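Local coordinates for protein probable manganase-dependent inorganic pyrophosphatase (Clostridium perfringens, PDB 3L2B) that probably hydrolyses inorganic pyrophosphate to phosphate, controlled by a regulatory CBS and DRTGG region that binds AMP as inhibitor and diadenosine tetraphosphate as activator, at residues K103-V106 / A107-A111; T201-V205 / E206-V210; P42-D45 / G46-L50. All coordinates share one frame; numbering follows the deposited sequence.

Contact 1: K103-V106 / A107-A111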
ATOM      1  N   LYS A 103      -4.597  -7.747 -17.298  1.00 43.71           N
ATOM      2  CA  LYS A 103      -4.005  -7.896 -15.967  1.00 43.04           C
ATOM      3  C   LYS A 103      -2.510  -7.623 -15.992  1.00 41.69           C
ATOM      4  O   LYS A 103      -1.860  -7.843 -17.019  1.00 41.53           O
ATOM      5  CB  LYS A 103      -4.254  -9.314 -15.441  1.00 44.27           C
ATOM      6  CG  LYS A 103      -3.656 -10.479 -16.300  1.00 45.49           C
ATOM      7  CD  LYS A 103      -3.815 -11.864 -15.590  1.00 49.69           C
ATOM      8  CE  LYS A 103      -3.454 -13.088 -16.491  1.00 51.12           C
ATOM      9  NZ  LYS A 103      -3.946 -12.959 -17.913  1.00 51.74           N
ATOM     10  N   VAL A 104      -1.980  -7.151 -14.852  1.00 40.57           N
ATOM     11  CA  VAL A 104      -0.530  -7.027 -14.654  1.00 39.43           C
ATOM     12  C   VAL A 104       0.045  -8.387 -14.301  1.00 40.28           C
ATOM     13  O   VAL A 104      -0.489  -9.095 -13.498  1.00 40.82           O
ATOM     14  CB  VAL A 104      -0.130  -6.043 -13.547  1.00 39.17           C
ATOM     15  CG1 VAL A 104       1.404  -5.829 -13.566  1.00 36.03           C
ATOM     16  CG2 VAL A 104      -0.855  -4.721 -13.710  1.00 37.09           C
ATOM     17  N   VAL A 105       1.134  -8.731 -14.948  1.00 40.72           N
ATOM     18  CA  VAL A 105       1.738 -10.021 -14.811  1.00 41.96           C
ATOM     19  C   VAL A 105       3.230  -9.868 -14.969  1.00 42.97           C
ATOM     20  O   VAL A 105       3.719  -9.178 -15.885  1.00 43.97           O
ATOM     21  CB  VAL A 105       1.242 -11.010 -15.887  1.00 42.46           C
ATOM     22  CG1 VAL A 105       2.076 -12.299 -15.855  1.00 44.41           C
ATOM     23  CG2 VAL A 105      -0.215 -11.372 -15.670  1.00 42.78           C
ATOM     24  N   VAL A 106       3.959 -10.493 -14.072  1.00 43.82           N
ATOM     25  CA  VAL A 106       5.411 -10.557 -14.210  1.00 45.17           C
ATOM     26  C   VAL A 106       5.719 -11.682 -15.181  1.00 47.36           C
ATOM     27  O   VAL A 106       5.296 -12.831 -14.988  1.00 47.98           O
ATOM     28  CB  VAL A 106       6.104 -10.808 -12.862  1.00 45.39           C
ATOM     29  CG1 VAL A 106       7.617 -11.024 -13.052  1.00 44.89           C
ATOM     30  CG2 VAL A 106       5.815  -9.644 -11.909  1.00 43.35           C
ATOM     31  N   ALA A 107       6.433 -11.334 -16.238  1.00 49.68           N
ATOM     32  CA  ALA A 107       6.852 -12.310 -17.236  1.00 52.52           C
ATOM     33  C   ALA A 107       8.176 -12.933 -16.802  1.00 55.41           C
ATOM     34  O   ALA A 107       9.236 -12.499 -17.248  1.00 57.44           O
ATOM     35  CB  ALA A 107       7.005 -11.663 -18.582  1.00 51.87           C
ATOM     36  N   ALA A 108       8.088 -13.931 -15.926  1.00 57.81           N
ATOM     37  CA  ALA A 108       9.258 -14.636 -15.354  1.00 60.26           C
ATOM     38  C   ALA A 108       9.616 -15.901 -16.137  1.00 61.78           C
ATOM     39  O   ALA A 108      10.750 -16.371 -16.122  1.00 62.72           O
ATOM     40  CB  ALA A 108       9.000 -15.001 -13.864  1.00 60.58           C
ATOM     41  N   MET A 109       8.630 -16.424 -16.839  1.00 62.94           N
ATOM     42  CA  MET A 109       8.731 -17.740 -17.455  1.00 64.35           C
ATOM     43  C   MET A 109       9.699 -17.733 -18.663  1.00 64.23           C
ATOM     44  O   MET A 109      10.381 -16.740 -18.926  1.00 64.80           O
ATOM     45  CB  MET A 109       7.327 -18.229 -17.859  1.00 64.90           C
ATOM     46  CG  MET A 109       6.212 -17.889 -16.826  1.00 67.23           C
ATOM     47  SD  MET A 109       5.350 -16.317 -17.217  1.00 72.90           S
ATOM     48  CE  MET A 109       4.207 -16.061 -15.854  1.00 71.04           C
ATOM     49  N   GLN A 110       9.768 -18.858 -19.368  1.00 64.25           N
ATOM     50  CA  GLN A 110      10.513 -18.963 -20.635  1.00 64.06           C
ATOM     51  C   GLN A 110       9.599 -18.567 -21.791  1.00 63.00           C
ATOM     52  O   GLN A 110       8.394 -18.818 -21.755  1.00 62.33           O
ATOM     53  CB  GLN A 110      11.033 -20.388 -20.878  1.00 65.01           C
ATOM     54  CG  GLN A 110      12.307 -20.733 -20.128  1.00 67.34           C
ATOM     55  CD  GLN A 110      12.946 -22.022 -20.634  1.00 70.76           C
ATOM     56  OE1 GLN A 110      12.256 -22.944 -21.075  1.00 72.26           O
ATOM     57  NE2 GLN A 110      14.273 -22.092 -20.561  1.00 73.51           N
ATOM     58  N   ALA A 111      10.194 -17.992 -22.827  1.00 62.15           N
ATOM     59  CA  ALA A 111       9.443 -17.409 -23.964  1.00 61.72           C
ATOM     60  C   ALA A 111       8.208 -18.230 -24.411  1.00 61.60           C
ATOM     61  O   ALA A 111       7.126 -17.688 -24.635  1.00 61.86           O
ATOM     62  CB  ALA A 111      10.377 -17.169 -25.150  1.00 61.87           C
TER

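Contact 2: T201-V205 / E206-V210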
ATOM      1  N   THR A 201     -20.615  27.443   1.999  1.00 51.63           N
ATOM      2  CA  THR A 201     -20.301  28.768   2.551  1.00 52.39           C
ATOM      3  C   THR A 201     -21.522  29.453   3.166  1.00 54.14           C
ATOM      4  O   THR A 201     -21.428  30.148   4.181  1.00 53.51           O
ATOM      5  CB  THR A 201     -19.753  29.720   1.465  1.00 53.05           C
ATOM      6  OG1 THR A 201     -20.579  29.627   0.309  1.00 53.19           O
ATOM      7  CG2 THR A 201     -18.315  29.395   1.082  1.00 51.81           C
ATOM      8  N   ASP A 202     -22.678  29.280   2.540  1.00 56.09           N
ATOM      9  CA  ASP A 202     -23.866  29.991   3.025  1.00 58.04           C
ATOM     10  C   ASP A 202     -24.694  29.160   4.002  1.00 58.41           C
ATOM     11  O   ASP A 202     -25.714  29.623   4.499  1.00 58.94           O
ATOM     12  CB  ASP A 202     -24.702  30.595   1.878  1.00 59.93           C
ATOM     13  CG  ASP A 202     -25.144  29.585   0.857  1.00 62.84           C
ATOM     14  OD1 ASP A 202     -24.743  28.401   0.943  1.00 67.53           O
ATOM     15  OD2 ASP A 202     -25.899  29.984  -0.056  1.00 69.26           O
ATOM     16  N   ASP A 203     -24.226  27.956   4.318  1.00 58.09           N
ATOM     17  CA  ASP A 203     -24.846  27.169   5.391  1.00 58.95           C
ATOM     18  C   ASP A 203     -24.684  27.923   6.720  1.00 59.48           C
ATOM     19  O   ASP A 203     -23.671  28.569   6.962  1.00 58.87           O
ATOM     20  CB  ASP A 203     -24.195  25.778   5.550  1.00 58.39           C
ATOM     21  CG  ASP A 203     -24.553  24.804   4.430  1.00 58.95           C
ATOM     22  OD1 ASP A 203     -25.358  25.152   3.545  1.00 59.37           O
ATOM     23  OD2 ASP A 203     -24.014  23.669   4.446  1.00 57.43           O
ATOM     24  N   LEU A 204     -25.675  27.807   7.587  1.00 60.74           N
ATOM     25  CA  LEU A 204     -25.605  28.441   8.905  1.00 61.64           C
ATOM     26  C   LEU A 204     -24.795  27.575   9.866  1.00 61.89           C
ATOM     27  O   LEU A 204     -24.876  26.348   9.844  1.00 61.83           O
ATOM     28  CB  LEU A 204     -27.013  28.750   9.439  1.00 62.87           C
ATOM     29  CG  LEU A 204     -27.828  29.667   8.498  1.00 63.45           C
ATOM     30  CD1 LEU A 204     -29.268  29.827   8.979  1.00 65.31           C
ATOM     31  CD2 LEU A 204     -27.163  31.038   8.330  1.00 62.86           C
ATOM     32  N   VAL A 205     -23.977  28.230  10.679  1.00 62.44           N
ATOM     33  CA  VAL A 205     -23.049  27.515  11.536  1.00 63.42           C
ATOM     34  C   VAL A 205     -23.833  26.650  12.502  1.00 65.53           C
ATOM     35  O   VAL A 205     -23.457  25.520  12.791  1.00 65.84           O
ATOM     36  CB  VAL A 205     -22.099  28.457  12.290  1.00 63.40           C
ATOM     37  CG1 VAL A 205     -21.473  27.749  13.491  1.00 63.60           C
ATOM     38  CG2 VAL A 205     -21.036  28.962  11.336  1.00 62.68           C
ATOM     39  N   GLU A 206     -24.942  27.208  12.968  1.00 67.65           N
ATOM     40  CA  GLU A 206     -25.904  26.506  13.832  1.00 69.57           C
ATOM     41  C   GLU A 206     -26.182  25.106  13.288  1.00 70.28           C
ATOM     42  O   GLU A 206     -26.084  24.103  13.999  1.00 71.14           O
ATOM     43  CB  GLU A 206     -27.224  27.280  13.874  1.00 70.36           C
ATOM     44  CG  GLU A 206     -27.971  27.206  15.181  1.00 73.41           C
ATOM     45  CD  GLU A 206     -29.345  27.886  15.107  1.00 76.16           C
ATOM     46  OE1 GLU A 206     -29.695  28.463  14.040  1.00 76.83           O
ATOM     47  OE2 GLU A 206     -30.072  27.840  16.121  1.00 77.57           O
ATOM     48  N   ASP A 207     -26.544  25.064  12.018  1.00 70.32           N
ATOM     49  CA  ASP A 207     -27.007  23.821  11.373  1.00 71.60           C
ATOM     50  C   ASP A 207     -25.851  22.874  11.024  1.00 71.09           C
ATOM     51  O   ASP A 207     -26.022  21.653  10.956  1.00 71.64           O
ATOM     52  CB  ASP A 207     -27.820  24.133  10.108  1.00 71.95           C
ATOM     53  CG  ASP A 207     -29.080  24.949  10.402  1.00 74.56           C
ATOM     54  OD1 ASP A 207     -29.475  25.050  11.584  1.00 76.93           O
ATOM     55  OD2 ASP A 207     -29.671  25.503   9.446  1.00 76.65           O
ATOM     56  N   VAL A 208     -24.676  23.455  10.803  1.00 70.28           N
ATOM     57  CA  VAL A 208     -23.461  22.683  10.516  1.00 69.73           C
ATOM     58  C   VAL A 208     -22.934  22.032  11.803  1.00 70.73           C
ATOM     59  O   VAL A 208     -22.267  21.009  11.742  1.00 70.24           O
ATOM     60  CB  VAL A 208     -22.357  23.557   9.824  1.00 68.64           C
ATOM     61  CG1 VAL A 208     -21.003  22.878   9.852  1.00 67.98           C
ATOM     62  CG2 VAL A 208     -22.745  23.866   8.389  1.00 67.79           C
ATOM     63  N   LYS A 209     -23.254  22.614  12.963  1.00 72.15           N
ATOM     64  CA  LYS A 209     -22.895  22.007  14.267  1.00 73.65           C
ATOM     65  C   LYS A 209     -23.620  20.667  14.470  1.00 75.21           C
ATOM     66  O   LYS A 209     -23.066  19.724  15.054  1.00 75.63           O
ATOM     67  CB  LYS A 209     -23.190  22.934  15.466  1.00 74.45           C
ATOM     68  CG  LYS A 209     -22.283  24.171  15.589  1.00 74.67           C
ATOM     69  CD  LYS A 209     -22.101  24.604  17.050  1.00 76.09           C
ATOM     70  CE  LYS A 209     -21.644  26.067  17.170  1.00 76.12           C
ATOM     71  NZ  LYS A 209     -21.127  26.392  18.540  1.00 76.83           N
ATOM     72  N   VAL A 210     -24.855  20.593  13.972  1.00 76.26           N
ATOM     73  CA  VAL A 210     -25.674  19.377  14.067  1.00 77.95           C
ATOM     74  C   VAL A 210     -25.056  18.312  13.160  1.00 77.86           C
ATOM     75  O   VAL A 210     -24.655  17.227  13.605  1.00 78.85           O
ATOM     76  CB  VAL A 210     -27.163  19.637  13.651  1.00 78.80           C
ATOM     77  CG1 VAL A 210     -27.967  18.335  13.633  1.00 80.56           C
ATOM     78  CG2 VAL A 210     -27.821  20.659  14.582  1.00 79.15           C
TER
HETATM   79  O   HOH W   1     -27.917  25.968   7.166  1.00 60.92           O

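Contact 3: P42-D45 / G46-L50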
ATOM      1  N   PRO A  42      -9.441  17.471  -0.858  1.00 46.52           N
ATOM      2  CA  PRO A  42     -10.556  17.404  -1.809  1.00 45.27           C
ATOM      3  C   PRO A  42     -10.127  17.192  -3.267  1.00 43.83           C
ATOM      4  O   PRO A  42      -9.056  17.602  -3.702  1.00 42.75           O
ATOM      5  CB  PRO A  42     -11.256  18.747  -1.611  1.00 46.10           C
ATOM      6  CG  PRO A  42     -10.170  19.666  -1.104  1.00 47.56           C
ATOM      7  CD  PRO A  42      -9.247  18.819  -0.296  1.00 46.97           C
ATOM      8  N   VAL A  43     -10.977  16.496  -3.987  1.00 43.17           N
ATOM      9  CA  VAL A  43     -10.784  16.257  -5.400  1.00 43.63           C
ATOM     10  C   VAL A  43     -11.886  17.012  -6.155  1.00 44.14           C
ATOM     11  O   VAL A  43     -13.067  16.929  -5.798  1.00 44.16           O
ATOM     12  CB  VAL A  43     -10.873  14.770  -5.732  1.00 43.36           C
ATOM     13  CG1 VAL A  43     -10.560  14.534  -7.203  1.00 43.43           C
ATOM     14  CG2 VAL A  43      -9.947  13.940  -4.796  1.00 43.22           C
ATOM     15  N   ALA A  44     -11.479  17.757  -7.177  1.00 44.54           N
ATOM     16  CA  ALA A  44     -12.406  18.633  -7.940  1.00 45.32           C
ATOM     17  C   ALA A  44     -12.167  18.586  -9.432  1.00 45.98           C
ATOM     18  O   ALA A  44     -11.041  18.411  -9.879  1.00 45.48           O
ATOM     19  CB  ALA A  44     -12.287  20.079  -7.467  1.00 46.09           C
ATOM     20  N   ASP A  45     -13.246  18.778 -10.191  1.00 47.05           N
ATOM     21  CA  ASP A  45     -13.177  18.801 -11.656  1.00 47.59           C
ATOM     22  C   ASP A  45     -12.586  20.096 -12.185  1.00 48.58           C
ATOM     23  O   ASP A  45     -12.127  20.952 -11.436  1.00 47.72           O
ATOM     24  CB  ASP A  45     -14.540  18.493 -12.317  1.00 48.61           C
ATOM     25  CG  ASP A  45     -15.564  19.610 -12.171  1.00 48.77           C
ATOM     26  OD1 ASP A  45     -15.229  20.769 -11.859  1.00 47.96           O
ATOM     27  OD2 ASP A  45     -16.747  19.291 -12.355  1.00 50.62           O
ATOM     28  N   GLY A  46     -12.612  20.230 -13.503  1.00 50.11           N
ATOM     29  CA  GLY A  46     -11.965  21.346 -14.163  1.00 51.29           C
ATOM     30  C   GLY A  46     -12.592  22.679 -13.845  1.00 52.49           C
ATOM     31  O   GLY A  46     -11.932  23.705 -13.943  1.00 53.46           O
ATOM     32  N   ASN A  47     -13.871  22.661 -13.487  1.00 52.94           N
ATOM     33  CA  ASN A  47     -14.597  23.886 -13.107  1.00 54.08           C
ATOM     34  C   ASN A  47     -14.551  24.087 -11.604  1.00 53.55           C
ATOM     35  O   ASN A  47     -15.242  24.950 -11.027  1.00 53.36           O
ATOM     36  CB  ASN A  47     -16.040  23.826 -13.601  1.00 54.88           C
ATOM     37  CG  ASN A  47     -16.119  23.769 -15.101  1.00 55.66           C
ATOM     38  OD1 ASN A  47     -15.358  24.445 -15.791  1.00 56.14           O
ATOM     39  ND2 ASN A  47     -16.998  22.924 -15.621  1.00 53.87           N
ATOM     40  N   ASN A  48     -13.717  23.255 -10.991  1.00 53.10           N
ATOM     41  CA  ASN A  48     -13.433  23.321  -9.576  1.00 52.79           C
ATOM     42  C   ASN A  48     -14.696  22.995  -8.793  1.00 52.23           C
ATOM     43  O   ASN A  48     -14.924  23.525  -7.728  1.00 52.33           O
ATOM     44  CB  ASN A  48     -12.884  24.702  -9.218  1.00 53.62           C
ATOM     45  CG  ASN A  48     -12.060  24.685  -7.966  1.00 55.85           C
ATOM     46  OD1 ASN A  48     -11.126  23.890  -7.831  1.00 58.84           O
ATOM     47  ND2 ASN A  48     -12.380  25.584  -7.035  1.00 59.04           N
ATOM     48  N   HIS A  49     -15.532  22.146  -9.373  1.00 52.19           N
ATOM     49  CA  HIS A  49     -16.639  21.529  -8.641  1.00 52.16           C
ATOM     50  C   HIS A  49     -16.097  20.287  -7.888  1.00 50.85           C
ATOM     51  O   HIS A  49     -15.143  19.649  -8.337  1.00 50.80           O
ATOM     52  CB  HIS A  49     -17.794  21.161  -9.591  1.00 53.11           C
ATOM     53  CG  HIS A  49     -18.543  22.352 -10.130  1.00 58.00           C
ATOM     54  ND1 HIS A  49     -19.815  22.261 -10.658  1.00 60.45           N
ATOM     55  CD2 HIS A  49     -18.204  23.664 -10.198  1.00 58.66           C
ATOM     56  CE1 HIS A  49     -20.229  23.465 -11.015  1.00 61.93           C
ATOM     57  NE2 HIS A  49     -19.272  24.335 -10.742  1.00 59.72           N
ATOM     58  N   LEU A  50     -16.712  19.966  -6.747  1.00 49.77           N
ATOM     59  CA  LEU A  50     -16.265  18.863  -5.880  1.00 48.33           C
ATOM     60  C   LEU A  50     -16.639  17.504  -6.470  1.00 47.81           C
ATOM     61  O   LEU A  50     -17.779  17.235  -6.792  1.00 49.05           O
ATOM     62  CB  LEU A  50     -16.825  19.010  -4.444  1.00 47.76           C
ATOM     63  CG  LEU A  50     -16.244  18.071  -3.341  1.00 47.72           C
ATOM     64  CD1 LEU A  50     -14.735  18.252  -3.110  1.00 41.79           C
ATOM     65  CD2 LEU A  50     -17.004  18.284  -2.041  1.00 47.94           C
TER

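Contact 1: K103-V106 / A107-A111
Val106 and Ala108 meet across a tight bend of the backbone, in which Ala108 N donates to Val106 O at 3.1 Å. With an N-H...O angle of only 128° this is a weak bond, as expected when just one residue separates donor and acceptor. Ala107 is the centre of this inverse gamma turn. The turn takes the chain off strand 104-106, an outermost strand of the five-stranded DRTGG sheet within this chain, and into the loop ahead of strand 123-126. Backbone bonds from Val105 and Ala107 to Ile125 continue the pairing with that neighbouring strand up to the bend.

Side-chain packing comes from two residues. Val106 has CG1 anti to its backbone N, which swings this methyl over the following peptide, 3.4 Å from Ala107 N, and on to Ala108, where it lies 4.3 Å from CB. Met109 instead folds back, its chain bent at chi2 (94°), and carries its terminal methyl towards the strand. There Met109 CE sits 3.5 Å from Val106 O and 4.3 Å from Val105 CG1, so one methyl reaches both a carbonyl oxygen and a valine branch. Leu114 and Phe117 also pack on Met109. The second subunit packs against this region as well: its Phe175 lies on Val106, and the Ala108 residues of the two subunits touch.

Contact 2: T201-V205 / E206-V210
Val208 lays its CG2 methyl against the CB of Asp203, 3.7 Å away, and the two side chains cross at about a right angle. CG2 is anti to the carbonyl carbon of Val208, beside the backbone N, a position that also brings it within 3.6 Å of Leu204 O. The carboxylate of Asp203 has its polar partner in Ser200, whose backbone N bonds to OD2.

Leu204 O is shared by two donors from the first turn of the helix. Val208 N bonds to it at 3.1 Å, whereas Asp207 N makes only a weak bond. One residue on, Lys209 N reaches Val205 O at 2.9 Å. The lysine chain then runs out extended past Val205, with its CG 3.3 Å from Val205 O and, as the two side chains cross at a slant, its CE 4.0 Å from Val205 CG1.

Asp207 turns back towards the start of the helix, where a single water accepts from Leu204 N at 2.9 Å and donates to Asp207 OD2. The N3 side chain thus reaches the N-cap N-H through water, resembling one half of a capping box; the leucine at the N-cap has no side-chain acceptor for the other half. The acidic Asp207 and Glu206 would probably be stabilised by the helix's positive end. This is the N terminus of helix 205-215, the helix of the beta-alpha-beta crossover between parallel strands 199-200 and 219-223 of the second CBS motif.

Contact 3: P42-D45 / G46-L50
Asp45 and Asn48 close a type I beta turn through Asn48 N to Asp45 O (2.8 Å), and Asp45 N returns a bond to His49 O (2.8 Å). Asn48 lies in the left-handed helical region, a combination that fits a 3:5 hairpin with a G1 beta bulge. The Asp45 side chain braces the turn from within. Its CG stands between the backbone N and the carbonyl carbon (chi1 71°), which turns OD1 in over the loop. OD1 accepts His49 N at 2.9 Å from above the carboxylate plane, and a weak bond from Asn47 N (2.8 Å) forms an Asx turn. One oxygen thus holds two backbone N-H groups. The Asp45 and His49 side chains run side by side in the same direction, carboxylate and ring planes 27° apart, and His49 CB touches both carboxylate oxygens.

Beyond the turn, Ala44 and Leu50 form a non-hydrogen-bonded antiparallel pair with their side chains on one face of the sheet. Leu50, its CG anti to the backbone N, reaches across to the partner strand and sets CD1 3.4 Å from Val43 O and 3.8 Å from Pro42 CB.

The hairpin joins strands 40-44 and 50-55 of the first CBS motif. Leu50 packs on Pro221 and Ile223 of strand 219-223 in the second motif, while Asn48 bonds to Val229, at the start of strand 229-234, through its backbone and, weakly, through ND2 to Val229 O.

Overall arrangement
From the N terminus, the chain first meets contact 3, whose hairpin returns strand 40-44 into strand 50-55 within the first CBS motif. It then enters the DRTGG domain, where contact 1 takes it off strand 104-106 towards strand 123-126. Contact 2 comes last, starting helix 205-215 in the second CBS motif. The three follow in series, none nested in or crossing another. Contacts 2 and 3 lie on the same side of the chain's centre, about 22 Å apart between centres. Contact 1 lies opposite, about 55 Å from contact 2 between centres, and is the one of the three that the second subunit touches. Bound diadenosine tetraphosphate lies about 8 Å from the side chain of Leu50 in contact 3 and about 10 Å from that of Val208 in contact 2.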